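Local coordinates for protein PlaB phospholipase (PDB 6ZTH) that probably hydrolyses phospholipids as a Legionella pneumophila phospholipase and binds several NAD(+) molecules, at residues Y230-L235 / K249-Q254; P255-V260 / K305-L310; K108-Y113 / C121-L126; S192-G197 / A224-N229; W38-S43 / I50-I55. All coordinates share one frame; numbering follows the deposited sequence.

Contact 1. Residues Y230-L235 / K249-Q254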
# COMPACT_ATOMS: atom_id res chain seq x y z
N TYR D 230 12.13 -6.11 -33.73
CA TYR D 230 12.43 -6.75 -32.46
C TYR D 230 11.98 -8.21 -32.54
O TYR D 230 11.23 -8.60 -33.43
CB TYR D 230 11.74 -6.05 -31.29
CG TYR D 230 10.24 -5.94 -31.44
CD1 TYR D 230 9.68 -4.93 -32.21
CD2 TYR D 230 9.39 -6.84 -30.81
CE1 TYR D 230 8.30 -4.82 -32.35
CE2 TYR D 230 8.02 -6.74 -30.95
CZ TYR D 230 7.48 -5.73 -31.72
OH TYR D 230 6.12 -5.64 -31.85
N SER D 231 12.45 -9.00 -31.58
CA SER D 231 12.13 -10.42 -31.52
C SER D 231 11.47 -10.74 -30.19
O SER D 231 11.79 -10.14 -29.15
CB SER D 231 13.39 -11.28 -31.69
OG SER D 231 13.90 -11.16 -33.00
N LEU D 232 10.54 -11.68 -30.23
CA LEU D 232 9.98 -12.29 -29.03
C LEU D 232 10.72 -13.60 -28.80
O LEU D 232 10.90 -14.39 -29.73
CB LEU D 232 8.48 -12.53 -29.19
CG LEU D 232 7.68 -13.29 -28.13
CD1 LEU D 232 7.98 -14.78 -28.14
CD2 LEU D 232 7.93 -12.72 -26.73
N LEU D 233 11.14 -13.83 -27.56
CA LEU D 233 11.93 -15.00 -27.20
C LEU D 233 11.22 -15.78 -26.10
O LEU D 233 10.94 -15.22 -25.03
CB LEU D 233 13.33 -14.59 -26.75
CG LEU D 233 14.35 -15.73 -26.74
CD1 LEU D 233 15.73 -15.19 -27.06
CD2 LEU D 233 14.36 -16.44 -25.40
N LYS D 234 10.95 -17.05 -26.36
CA LYS D 234 10.27 -17.93 -25.42
C LYS D 234 11.23 -19.01 -24.93
O LYS D 234 11.87 -19.68 -25.75
CB LYS D 234 9.05 -18.60 -26.07
CG LYS D 234 7.86 -17.68 -26.30
CD LYS D 234 7.14 -18.04 -27.60
CE LYS D 234 5.79 -17.33 -27.75
NZ LYS D 234 4.97 -17.32 -26.51
N LEU D 235 11.33 -19.17 -23.62
CA LEU D 235 12.12 -20.23 -23.00
C LEU D 235 11.18 -21.06 -22.13
O LEU D 235 10.78 -20.64 -21.05
CB LEU D 235 13.27 -19.65 -22.17
CG LEU D 235 14.22 -18.69 -22.88
CD1 LEU D 235 15.28 -18.15 -21.94
CD2 LEU D 235 14.87 -19.38 -24.07
N LYS D 249 11.95 -20.86 -28.61
CA LYS D 249 11.27 -20.52 -29.85
C LYS D 249 11.40 -19.01 -30.05
O LYS D 249 10.86 -18.23 -29.27
CB LYS D 249 9.80 -20.93 -29.80
CG LYS D 249 9.00 -20.62 -31.06
CD LYS D 249 7.54 -20.34 -30.75
CE LYS D 249 6.84 -21.57 -30.18
NZ LYS D 249 6.05 -21.25 -28.96
N MSE D 250 12.12 -18.62 -31.10
CA MSE D 250 12.30 -17.21 -31.41
C MSE D 250 11.44 -16.79 -32.60
O MSE D 250 11.40 -17.46 -33.63
CB MSE D 250 13.78 -16.92 -31.72
CG MSE D 250 14.10 -15.44 -31.83
SE MSE D 250 15.96 -15.01 -31.46
CE MSE D 250 16.18 -13.49 -32.66
N THR D 251 10.74 -15.66 -32.44
CA THR D 251 9.94 -15.07 -33.50
C THR D 251 10.31 -13.60 -33.63
O THR D 251 10.74 -12.96 -32.67
CB THR D 251 8.43 -15.20 -33.21
OG1 THR D 251 8.19 -15.01 -31.81
CG2 THR D 251 7.94 -16.58 -33.63
N ARG D 252 10.13 -13.06 -34.84
CA ARG D 252 10.60 -11.72 -35.17
C ARG D 252 9.62 -11.04 -36.12
O ARG D 252 8.99 -11.69 -36.95
CB ARG D 252 12.00 -11.79 -35.81
CG ARG D 252 12.62 -10.44 -36.14
CD ARG D 252 14.04 -10.63 -36.66
NE ARG D 252 14.67 -9.37 -37.06
CZ ARG D 252 15.12 -8.46 -36.20
NH1 ARG D 252 15.01 -8.64 -34.90
NH2 ARG D 252 15.68 -7.35 -36.66
N THR D 253 9.52 -9.72 -35.98
CA THR D 253 8.66 -8.94 -36.85
C THR D 253 9.29 -8.80 -38.24
O THR D 253 10.45 -9.13 -38.46
CB THR D 253 8.40 -7.55 -36.26
OG1 THR D 253 9.65 -6.89 -36.03
CG2 THR D 253 7.63 -7.65 -34.95
N GLN D 254 8.50 -8.29 -39.17
CA GLN D 254 9.02 -8.02 -40.50
C GLN D 254 9.89 -6.76 -40.48
O GLN D 254 9.69 -5.87 -39.66
CB GLN D 254 7.88 -7.84 -41.50
CG GLN D 254 7.38 -9.13 -42.11
CD GLN D 254 8.28 -9.63 -43.23
OE1 GLN D 254 8.74 -8.86 -44.07
NE2 GLN D 254 8.55 -10.93 -43.23

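Contact 2. Residues P255-V260 / K305-L310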
# COMPACT_ATOMS: atom_id res chain seq x y z
N PRO D 255 10.87 -6.67 -41.38
CA PRO D 255 11.76 -5.50 -41.38
C PRO D 255 10.97 -4.20 -41.48
O PRO D 255 10.09 -4.06 -42.34
CB PRO D 255 12.65 -5.72 -42.60
CG PRO D 255 12.63 -7.20 -42.82
CD PRO D 255 11.26 -7.66 -42.41
N MSE D 256 11.27 -3.26 -40.59
CA MSE D 256 10.72 -1.92 -40.69
C MSE D 256 11.84 -0.90 -40.84
O MSE D 256 12.91 -1.04 -40.24
CB MSE D 256 9.86 -1.57 -39.47
CG MSE D 256 9.17 -0.20 -39.60
SE MSE D 256 8.07 0.36 -38.08
CE MSE D 256 6.78 -1.10 -38.06
N ALA D 257 11.59 0.12 -41.66
CA ALA D 257 12.50 1.25 -41.77
C ALA D 257 12.87 1.77 -40.39
O ALA D 257 11.99 2.09 -39.58
CB ALA D 257 11.86 2.35 -42.61
N PHE D 258 14.17 1.84 -40.12
CA PHE D 258 14.69 2.29 -38.83
C PHE D 258 15.75 3.35 -39.08
O PHE D 258 16.71 3.11 -39.82
CB PHE D 258 15.27 1.12 -38.04
CG PHE D 258 15.95 1.53 -36.76
CD1 PHE D 258 15.25 2.18 -35.76
CD2 PHE D 258 17.29 1.26 -36.56
CE1 PHE D 258 15.87 2.55 -34.59
CE2 PHE D 258 17.92 1.63 -35.39
CZ PHE D 258 17.21 2.28 -34.40
N GLY D 259 15.58 4.51 -38.46
CA GLY D 259 16.52 5.60 -38.65
C GLY D 259 16.88 6.34 -37.38
O GLY D 259 16.00 6.85 -36.68
N VAL D 260 18.17 6.41 -37.07
CA VAL D 260 18.69 7.24 -35.99
C VAL D 260 19.28 8.47 -36.66
O VAL D 260 20.41 8.46 -37.14
CB VAL D 260 19.72 6.49 -35.14
CG1 VAL D 260 20.45 7.46 -34.20
CG2 VAL D 260 19.05 5.38 -34.35
N LYS D 305 14.81 -0.12 -50.43
CA LYS D 305 16.01 0.68 -50.66
C LYS D 305 16.03 1.94 -49.81
O LYS D 305 17.10 2.53 -49.63
CB LYS D 305 16.12 1.03 -52.14
CG LYS D 305 16.75 -0.08 -52.99
CD LYS D 305 15.95 -1.38 -52.87
CE LYS D 305 16.48 -2.46 -53.80
NZ LYS D 305 15.75 -3.74 -53.59
N LEU D 306 14.88 2.36 -49.28
CA LEU D 306 14.86 3.46 -48.32
C LEU D 306 15.34 3.00 -46.95
O LEU D 306 16.02 3.76 -46.25
CB LEU D 306 13.45 4.04 -48.22
CG LEU D 306 13.27 5.19 -47.23
CD1 LEU D 306 14.16 6.35 -47.60
CD2 LEU D 306 11.82 5.64 -47.18
N VAL D 307 15.00 1.77 -46.55
CA VAL D 307 15.49 1.26 -45.28
C VAL D 307 16.99 1.01 -45.35
O VAL D 307 17.71 1.18 -44.36
CB VAL D 307 14.73 -0.00 -44.85
CG1 VAL D 307 13.24 0.11 -45.20
CG2 VAL D 307 15.33 -1.25 -45.47
N LYS D 308 17.49 0.59 -46.52
CA LYS D 308 18.93 0.47 -46.71
C LYS D 308 19.62 1.81 -46.49
O LYS D 308 20.71 1.88 -45.91
CB LYS D 308 19.25 -0.07 -48.10
CG LYS D 308 18.65 -1.44 -48.40
CD LYS D 308 19.70 -2.41 -48.93
CE LYS D 308 20.15 -2.05 -50.34
NZ LYS D 308 19.03 -2.03 -51.32
N GLU D 309 18.99 2.90 -46.95
CA GLU D 309 19.56 4.23 -46.75
C GLU D 309 19.50 4.64 -45.28
O GLU D 309 20.45 5.21 -44.75
CB GLU D 309 18.83 5.25 -47.62
CG GLU D 309 19.11 5.12 -49.11
CD GLU D 309 18.50 6.24 -49.91
OE1 GLU D 309 17.42 6.03 -50.51
OE2 GLU D 309 19.09 7.34 -49.95
N LEU D 310 18.37 4.36 -44.62
CA LEU D 310 18.25 4.72 -43.21
C LEU D 310 19.27 3.97 -42.36
O LEU D 310 19.82 4.53 -41.40
CB LEU D 310 16.83 4.43 -42.71
CG LEU D 310 15.72 5.26 -43.35
CD1 LEU D 310 14.37 4.85 -42.76
CD2 LEU D 310 15.97 6.75 -43.15
O HOH W 1 16.71 0.52 -41.93

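Contact 3. Residues K108-Y113 / C121-L126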
# COMPACT_ATOMS: atom_id res chain seq x y z
N LYS D 108 -2.02 0.96 -31.98
CA LYS D 108 -3.16 0.38 -31.28
C LYS D 108 -4.43 0.47 -32.12
O LYS D 108 -5.26 -0.44 -32.11
CB LYS D 108 -3.35 1.08 -29.93
CG LYS D 108 -4.64 0.72 -29.20
CD LYS D 108 -4.62 -0.72 -28.71
CE LYS D 108 -5.80 -1.00 -27.80
NZ LYS D 108 -5.80 -2.41 -27.31
N TRP D 109 -4.59 1.57 -32.86
CA TRP D 109 -5.77 1.72 -33.71
C TRP D 109 -5.81 0.66 -34.79
O TRP D 109 -6.84 0.01 -35.00
CB TRP D 109 -5.79 3.13 -34.32
CG TRP D 109 -6.83 3.31 -35.37
CD1 TRP D 109 -8.18 3.36 -35.19
CD2 TRP D 109 -6.61 3.48 -36.78
NE1 TRP D 109 -8.82 3.55 -36.39
CE2 TRP D 109 -7.88 3.63 -37.38
CE3 TRP D 109 -5.47 3.53 -37.58
CZ2 TRP D 109 -8.03 3.81 -38.75
CZ3 TRP D 109 -5.62 3.71 -38.95
CH2 TRP D 109 -6.90 3.85 -39.52
N MSE D 110 -4.70 0.46 -35.50
CA MSE D 110 -4.62 -0.54 -36.56
C MSE D 110 -4.94 -1.92 -35.99
O MSE D 110 -5.55 -2.76 -36.65
CB MSE D 110 -3.24 -0.57 -37.22
CG MSE D 110 -2.54 0.79 -37.33
SE MSE D 110 -0.76 0.73 -38.13
CE MSE D 110 -1.20 0.12 -39.92
N ASP D 111 -4.53 -2.15 -34.73
CA ASP D 111 -4.76 -3.44 -34.09
C ASP D 111 -6.22 -3.61 -33.70
O ASP D 111 -6.70 -4.75 -33.62
CB ASP D 111 -3.86 -3.57 -32.86
CG ASP D 111 -3.77 -5.00 -32.37
OD1 ASP D 111 -3.36 -5.88 -33.15
OD2 ASP D 111 -4.11 -5.25 -31.19
N LEU D 112 -6.93 -2.51 -33.46
CA LEU D 112 -8.32 -2.61 -33.03
C LEU D 112 -9.28 -2.80 -34.21
O LEU D 112 -10.36 -3.37 -34.03
CB LEU D 112 -8.72 -1.37 -32.24
CG LEU D 112 -8.27 -1.31 -30.78
CD1 LEU D 112 -8.52 0.07 -30.21
CD2 LEU D 112 -8.99 -2.37 -29.96
N TYR D 113 -8.89 -2.34 -35.40
CA TYR D 113 -9.79 -2.33 -36.54
C TYR D 113 -9.28 -3.07 -37.77
O TYR D 113 -10.10 -3.44 -38.62
CB TYR D 113 -10.10 -0.88 -36.97
CG TYR D 113 -10.89 -0.08 -35.95
CD1 TYR D 113 -12.27 -0.22 -35.84
CD2 TYR D 113 -10.26 0.81 -35.09
CE1 TYR D 113 -12.99 0.51 -34.92
CE2 TYR D 113 -10.97 1.54 -34.16
CZ TYR D 113 -12.34 1.39 -34.08
OH TYR D 113 -13.06 2.11 -33.16
N CYS D 121 -6.94 -1.33 -44.81
CA CYS D 121 -6.72 -0.21 -43.90
C CYS D 121 -6.53 1.08 -44.70
O CYS D 121 -5.71 1.11 -45.62
CB CYS D 121 -5.49 -0.45 -43.03
SG CYS D 121 -5.08 0.92 -41.93
N PRO D 122 -7.27 2.15 -44.39
CA PRO D 122 -7.14 3.38 -45.18
C PRO D 122 -5.81 4.10 -45.00
O PRO D 122 -5.58 5.11 -45.67
CB PRO D 122 -8.30 4.25 -44.67
CG PRO D 122 -8.55 3.78 -43.28
CD PRO D 122 -8.22 2.30 -43.27
N LEU D 123 -4.93 3.61 -44.13
CA LEU D 123 -3.63 4.23 -43.92
C LEU D 123 -2.64 3.67 -44.93
O LEU D 123 -2.51 2.45 -45.08
CB LEU D 123 -3.14 3.97 -42.49
CG LEU D 123 -1.83 4.64 -42.09
CD1 LEU D 123 -1.85 4.97 -40.60
CD2 LEU D 123 -0.63 3.76 -42.43
N SER D 124 -1.93 4.56 -45.62
CA SER D 124 -0.94 4.17 -46.62
C SER D 124 0.49 4.36 -46.15
O SER D 124 1.38 3.68 -46.68
CB SER D 124 -1.15 4.97 -47.91
OG SER D 124 -0.79 6.33 -47.74
N HIS D 125 0.74 5.25 -45.20
CA HIS D 125 2.07 5.44 -44.65
C HIS D 125 1.96 5.74 -43.16
O HIS D 125 1.02 6.40 -42.72
CB HIS D 125 2.82 6.59 -45.34
CG HIS D 125 3.02 6.39 -46.81
ND1 HIS D 125 2.06 6.72 -47.74
CD2 HIS D 125 4.08 5.92 -47.50
CE1 HIS D 125 2.51 6.45 -48.95
NE2 HIS D 125 3.73 5.96 -48.83
N LEU D 126 2.93 5.25 -42.40
CA LEU D 126 3.06 5.56 -40.98
C LEU D 126 4.51 5.93 -40.71
O LEU D 126 5.41 5.10 -40.87
CB LEU D 126 2.63 4.38 -40.11
CG LEU D 126 2.78 4.56 -38.59
CD1 LEU D 126 2.07 5.83 -38.12
CD2 LEU D 126 2.24 3.34 -37.85

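Contact 4. Residues S192-G197 / A224-N229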
# COMPACT_ATOMS: atom_id res chain seq x y z
N SER D 192 5.47 1.54 -43.23
CA SER D 192 5.67 2.06 -41.88
C SER D 192 7.14 2.40 -41.66
O SER D 192 8.03 1.79 -42.27
CB SER D 192 5.20 1.05 -40.84
OG SER D 192 5.54 1.47 -39.53
N PHE D 193 7.39 3.37 -40.79
CA PHE D 193 8.73 3.88 -40.59
C PHE D 193 8.94 4.28 -39.14
O PHE D 193 8.00 4.66 -38.44
CB PHE D 193 9.01 5.10 -41.49
CG PHE D 193 8.65 4.89 -42.94
CD1 PHE D 193 7.38 5.15 -43.40
CD2 PHE D 193 9.60 4.42 -43.83
CE1 PHE D 193 7.05 4.96 -44.72
CE2 PHE D 193 9.28 4.23 -45.16
CZ PHE D 193 8.00 4.50 -45.61
N VAL D 194 10.20 4.19 -38.70
CA VAL D 194 10.64 4.68 -37.40
C VAL D 194 11.86 5.55 -37.63
O VAL D 194 12.92 5.04 -38.04
CB VAL D 194 10.96 3.53 -36.43
CG1 VAL D 194 11.67 4.08 -35.20
CG2 VAL D 194 9.70 2.80 -36.02
N LEU D 195 11.73 6.85 -37.37
CA LEU D 195 12.81 7.82 -37.56
C LEU D 195 13.03 8.56 -36.24
O LEU D 195 12.26 9.46 -35.90
CB LEU D 195 12.47 8.81 -38.67
CG LEU D 195 12.54 8.35 -40.12
CD1 LEU D 195 12.11 9.49 -41.03
CD2 LEU D 195 13.93 7.87 -40.48
N THR D 196 14.10 8.21 -35.52
CA THR D 196 14.37 8.77 -34.20
C THR D 196 15.72 9.48 -34.18
O THR D 196 16.49 9.43 -35.14
CB THR D 196 14.32 7.66 -33.13
OG1 THR D 196 14.12 8.24 -31.84
CG2 THR D 196 15.62 6.85 -33.13
N GLY D 197 15.98 10.15 -33.05
CA GLY D 197 17.27 10.75 -32.80
C GLY D 197 17.79 10.35 -31.43
O GLY D 197 17.07 9.75 -30.63
N ALA D 224 16.63 2.07 -28.23
CA ALA D 224 16.20 0.67 -28.26
C ALA D 224 14.68 0.54 -28.23
O ALA D 224 14.15 -0.47 -28.70
CB ALA D 224 16.81 -0.09 -27.09
N ALA D 225 13.98 1.53 -27.68
CA ALA D 225 12.54 1.45 -27.52
C ALA D 225 11.75 1.90 -28.74
O ALA D 225 10.56 1.59 -28.84
CB ALA D 225 12.10 2.29 -26.31
N THR D 226 12.39 2.62 -29.66
CA THR D 226 11.68 3.17 -30.81
C THR D 226 11.44 2.14 -31.90
O THR D 226 10.47 2.26 -32.66
CB THR D 226 12.47 4.34 -31.40
OG1 THR D 226 11.61 5.13 -32.24
CG2 THR D 226 13.64 3.83 -32.23
N ASN D 227 12.29 1.13 -31.98
CA ASN D 227 12.42 0.31 -33.17
C ASN D 227 11.42 -0.84 -33.18
O ASN D 227 11.11 -1.41 -32.13
CB ASN D 227 13.85 -0.21 -33.27
CG ASN D 227 14.10 -0.99 -34.53
OD1 ASN D 227 13.92 -0.49 -35.64
ND2 ASN D 227 14.53 -2.24 -34.37
N MSE D 228 10.93 -1.17 -34.36
CA MSE D 228 9.94 -2.23 -34.50
C MSE D 228 10.52 -3.50 -35.10
O MSE D 228 9.79 -4.47 -35.33
CB MSE D 228 8.76 -1.75 -35.36
CG MSE D 228 7.97 -0.61 -34.76
SE MSE D 228 7.09 -1.08 -33.07
CE MSE D 228 5.57 -2.06 -33.78
N ASN D 229 11.82 -3.51 -35.37
CA ASN D 229 12.52 -4.75 -35.69
C ASN D 229 12.99 -5.33 -34.37
O ASN D 229 14.10 -5.06 -33.91
CB ASN D 229 13.69 -4.52 -36.65
CG ASN D 229 13.31 -3.64 -37.82
OD1 ASN D 229 12.78 -4.12 -38.82
ND2 ASN D 229 13.61 -2.35 -37.70

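Contact 5. Residues W38-S43 / I50-I55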
# COMPACT_ATOMS: atom_id res chain seq x y z
N TRP D 38 5.19 23.13 -44.33
CA TRP D 38 6.23 22.71 -45.27
C TRP D 38 5.70 21.63 -46.20
O TRP D 38 5.89 21.70 -47.42
CB TRP D 38 7.45 22.21 -44.49
CG TRP D 38 8.53 21.64 -45.36
CD1 TRP D 38 8.80 20.32 -45.58
CD2 TRP D 38 9.50 22.38 -46.12
NE1 TRP D 38 9.87 20.19 -46.43
CE2 TRP D 38 10.32 21.44 -46.77
CE3 TRP D 38 9.75 23.74 -46.31
CZ2 TRP D 38 11.37 21.81 -47.60
CZ3 TRP D 38 10.79 24.11 -47.13
CH2 TRP D 38 11.59 23.15 -47.77
N LEU D 39 5.02 20.61 -45.65
CA LEU D 39 4.44 19.58 -46.49
C LEU D 39 3.40 20.15 -47.44
O LEU D 39 3.25 19.68 -48.57
CB LEU D 39 3.82 18.48 -45.62
CG LEU D 39 4.79 17.64 -44.78
CD1 LEU D 39 4.04 16.50 -44.09
CD2 LEU D 39 5.94 17.10 -45.61
N GLU D 40 2.66 21.18 -47.00
CA GLU D 40 1.68 21.82 -47.88
C GLU D 40 2.37 22.49 -49.06
O GLU D 40 1.96 22.32 -50.21
CB GLU D 40 0.85 22.83 -47.09
CG GLU D 40 -0.02 23.71 -47.97
CD GLU D 40 -1.16 24.36 -47.20
OE1 GLU D 40 -2.28 23.82 -47.24
OE2 GLU D 40 -0.93 25.41 -46.57
N ASN D 41 3.43 23.27 -48.79
CA ASN D 41 4.12 23.97 -49.86
C ASN D 41 4.96 23.02 -50.70
O ASN D 41 5.11 23.23 -51.91
CB ASN D 41 4.99 25.08 -49.28
CG ASN D 41 4.30 26.43 -49.30
OD1 ASN D 41 3.18 26.57 -48.81
ND2 ASN D 41 4.96 27.43 -49.87
N GLN D 42 5.51 21.97 -50.09
CA GLN D 42 6.26 20.98 -50.87
C GLN D 42 5.35 20.27 -51.86
O GLN D 42 5.75 19.99 -52.99
CB GLN D 42 6.93 19.98 -49.93
CG GLN D 42 8.33 19.56 -50.37
CD GLN D 42 9.23 20.74 -50.64
OE1 GLN D 42 9.84 20.84 -51.70
NE2 GLN D 42 9.32 21.65 -49.68
N SER D 43 4.12 19.95 -51.43
CA SER D 43 3.15 19.39 -52.37
C SER D 43 2.82 20.40 -53.47
O SER D 43 2.62 20.02 -54.63
CB SER D 43 1.88 18.99 -51.62
OG SER D 43 0.79 18.87 -52.51
N ILE D 50 -0.56 16.26 -52.44
CA ILE D 50 -1.50 16.57 -51.37
C ILE D 50 -2.30 17.79 -51.80
O ILE D 50 -1.74 18.88 -51.97
CB ILE D 50 -0.79 16.83 -50.03
CG1 ILE D 50 0.42 15.90 -49.89
CG2 ILE D 50 -1.77 16.65 -48.89
CD1 ILE D 50 1.04 15.90 -48.51
N GLN D 51 -3.60 17.62 -51.96
CA GLN D 51 -4.48 18.75 -52.25
C GLN D 51 -4.58 19.66 -51.04
O GLN D 51 -4.49 19.21 -49.89
CB GLN D 51 -5.87 18.25 -52.66
CG GLN D 51 -5.90 17.60 -54.04
CD GLN D 51 -7.28 17.07 -54.43
OE1 GLN D 51 -7.39 16.15 -55.24
NE2 GLN D 51 -8.33 17.65 -53.85
N VAL D 52 -4.74 20.96 -51.30
CA VAL D 52 -4.86 21.91 -50.20
C VAL D 52 -6.06 21.54 -49.35
O VAL D 52 -7.16 21.29 -49.86
CB VAL D 52 -4.98 23.35 -50.75
CG1 VAL D 52 -3.70 23.74 -51.47
CG2 VAL D 52 -6.19 23.49 -51.66
N GLY D 53 -5.85 21.48 -48.03
CA GLY D 53 -6.88 21.05 -47.11
C GLY D 53 -6.88 19.57 -46.82
O GLY D 53 -7.77 19.11 -46.09
N ASN D 54 -5.93 18.81 -47.36
CA ASN D 54 -5.81 17.39 -47.08
C ASN D 54 -4.72 17.09 -46.06
O ASN D 54 -4.28 15.94 -45.94
CB ASN D 54 -5.55 16.62 -48.38
CG ASN D 54 -6.82 16.13 -49.04
OD1 ASN D 54 -7.93 16.43 -48.59
ND2 ASN D 54 -6.67 15.36 -50.12
N ILE D 55 -4.27 18.10 -45.32
CA ILE D 55 -3.27 17.95 -44.27
C ILE D 55 -3.93 18.34 -42.96
O ILE D 55 -4.42 19.46 -42.82
CB ILE D 55 -2.02 18.80 -44.54
CG1 ILE D 55 -1.82 18.98 -46.04
CG2 ILE D 55 -0.80 18.16 -43.90
CD1 ILE D 55 -0.48 19.57 -46.42

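Contact 1. Residues Y230-L235 / K249-Q254
Tyr-230 and Thr-253 cross at about a right angle where the two strands part into loops. Thr-253 CG2 stands over one face of the phenol ring, 4.0 Å from the Tyr-230 ring centroid and 21° off its normal, which makes this a CH-pi contact placed toward the ring's rim. The ring gets there because CG sits between the backbone N and the carbonyl carbon (chi1 56°), and its hydroxyl is tied down by the carbonyl of Asn-177. Alongside, Thr-253 N donates to Tyr-230 O at 3.3 Å, while Thr-253 OG1 turns to Met-228 O. From here the segments run as the arms of a beta hairpin, strands 231-238 and 245-252, the short axes of 231-235 and 249-252 lying at 167°. Leu-232 N to Thr-251 O (2.8 Å) and Thr-251 N to Leu-232 O (3.0 Å) form one hydrogen-bonded pair. In the next such pair, Lys-234 and Lys-249 exchange two backbone bonds and send their side chains the same way, side by side. Lys-249 NZ lies 3.7 Å from Lys-234 CD, so an ammonium end rests against a methylene. The two NZ atoms of Lys-234 and Lys-249 stay 4.8 Å apart, and Glu-456 is a weak, long ion partner of Lys-234. On the other face, Arg-252 NH1 approaches Ser-231 OG in the guanidinium plane at 3.3 Å, a weak bond beside the salt bridge from that nitrogen to Glu-451.

Contact 2. Residues P255-V260 / K305-L310
Val-307 and Leu-310, one helical turn apart, carry helix 300-320 onto strand 257-261, the outermost strand, within this chain, of the six-stranded parallel sheet; the arrangement is that of an alpha/beta fold, consistent with the alpha/beta-hydrolase class. The short axes run 7.1 Å apart at closest and only 24° from parallel, and the strand presents Ala-257 and Gly-259 at this approach. Val-307 comes first: its CG1 touches Ala-257 CA and Ala-257 CB, both at 3.7 Å; that methyl lies beside the backbone N, anti to the carbonyl carbon. The carbonyl of the same residue works too, since Val-307 O accepts from a water at 2.7 Å, and this water takes a weak bond from Phe-258 N. Two residues on, Glu-309 leaves the interface and forms a salt bridge with Arg-293 of helix 286-295. Leu-310 then closes the contact. Its CD1 reaches Ala-257 CB at 3.5 Å, so the single alanine methyl is shared between both helix side chains, while Gly-259, having no side chain, lets its CA come within 4.2 Å of Leu-310 CB. Nearer still, Leu-310 CB lies 3.2 Å from Phe-258 O.

Contact 3. Residues K108-Y113 / C121-L126
Trp-109 O is gripped by two backbone donors, Tyr-113 N at 3.1 Å and Leu-112 N at 3.0 Å, which marks the tightening last turn of helix 102-113. That helix is the crossover of a beta-alpha-beta unit between strands 94-98 and 123-128, and its inward side chains settle on the start of the second strand and the residues just before it. The short helix and strand axes are 12.3 Å apart at closest and 151° from each other, so long side chains must fill the gap. Trp-109 does this with the far corner of its six-membered ring. The ring is carried out with CG anti to the backbone N (chi1 170°), while its NE1 is held by Asp-77 of helix 69-83. Pro-122 CG meets CH2 of Trp-109 at the edge, near the ring plane, at 4.1 Å, and Leu-123 CD1 also lies at that edge. Cys-121 SG comes in obliquely, 5.0 Å from the centroid of the Trp-109 six-membered ring, as a sulfur-aromatic contact. The thiol also accepts a bond within its own segment, from Leu-123 N to Cys-121 SG at 3.5 Å with a nearly straight 162° at the hydrogen. The selenomethionine Met-110, bent at its last torsion, brings CE toward Leu-123 CD2 and within 4.4 Å of Cys-121 SG. Separately, Met-110 SE packs 4.0 Å from Leu-126 CD2.

Contact 4. Residues S192-G197 / A224-N229
Val-194 and Thr-226 slide past each other in opposite directions, and the valine's CG1 branch does most of the touching. It lies 3.1 Å from Thr-226 OG1, a tight approach for a methyl and a hydroxyl, and 3.3 Å from Thr-226 O. The other branch, Val-194 CG2, meets Met-228 CG at 4.0 Å, where the two side chains cross at about a right angle. Both branches are brought to bear by a chi1 of 168°, which puts CG1 anti to the backbone N. Two residues along the strand, on the same side, Thr-196 offers CG2 to CG2 of Thr-226 at 3.7 Å, methyl against methyl. Behind this first shell, strand 191-197 is an interior strand of the parallel sheet, flanked by 123-128 and 257-261. The opposing loop, which leaves the short, weakly bonded helix 223-226, is pinned by its carbonyls: Thr-226 O to Asn-133 ND2 and Asn-227 O to His-134 NE2. Within it, Asn-229 ND2 donates to Asn-227 OD1 at 2.8 Å, linking the two asparagines of the loop. Since the segments share no direct hydrogen bond, the fit across them rests on buried van der Waals contact, and the direction of the loop is probably set by its polar bonds to other residues.

Contact 5. Residues W38-S43 / I50-I55
Ser-43 and Ile-50 make the close end of this contact. Ser-43 OG donates to Ile-50 O at 2.6 Å, reaching it 21° out of the carbonyl plane with a C=O...donor angle of 118°, well to one side of the carbonyl. Leu-48 O is a second acceptor close to the same hydroxyl, whose one proton can fully serve only one of them at a time. Ile-50 CG1 packs on Ser-43 CB at 3.8 Å. Equally snug is Ile-55, whose CD1 pushes against the helix backbone, 3.4 Å from Glu-40 CA and 3.6 Å from Glu-40 CB; both isoleucines also lean on Val-18 of strand 17-21. The side toward Val-52 and Gly-53 is slack. Glu-40, extended beyond CG, sends its carboxylate past the loop, yet Glu-40 OE1 comes no nearer than 4.3 Å to Gly-53 N and 4.5 Å to Val-52 CB, with Val-52 exposed to solvent. Here Gln-51 to Asn-54 form a type II beta turn, closed by Asn-54 N to Gln-51 O at 2.9 Å. Gly-53 takes the positive phi (91°) of its third position, and Gly-53 O accepts from Asn-472 of the second subunit. Helix 35-44 and this loop thus form the return half of a beta-alpha-beta crossover joining the neighbouring parallel strands 17-21 and 55-60.

In the fold
From the N terminus, contact 5 closes the short loop between helix 35-44 and outer strand 55-60. Contact 3 does the same between helix 102-113 and strand 123-128. Contact 4 then spans the longer excursion from strand 191-197 to the loop after helix 223-226. Contact 1 closes the hairpin of the mixed sheet, and contact 2 brings helix 300-320 back to strand 257-261. All five run in series, so none nests in or crosses another. Contacts 2, 3 and 4 share the parallel sheet, and contact 5 ends at its outer strand 55-60. Contact 4 touches contacts 1 and 2, Asn-229 meeting both, and also meets contact 3 where strands 123-128 and 191-197 adjoin.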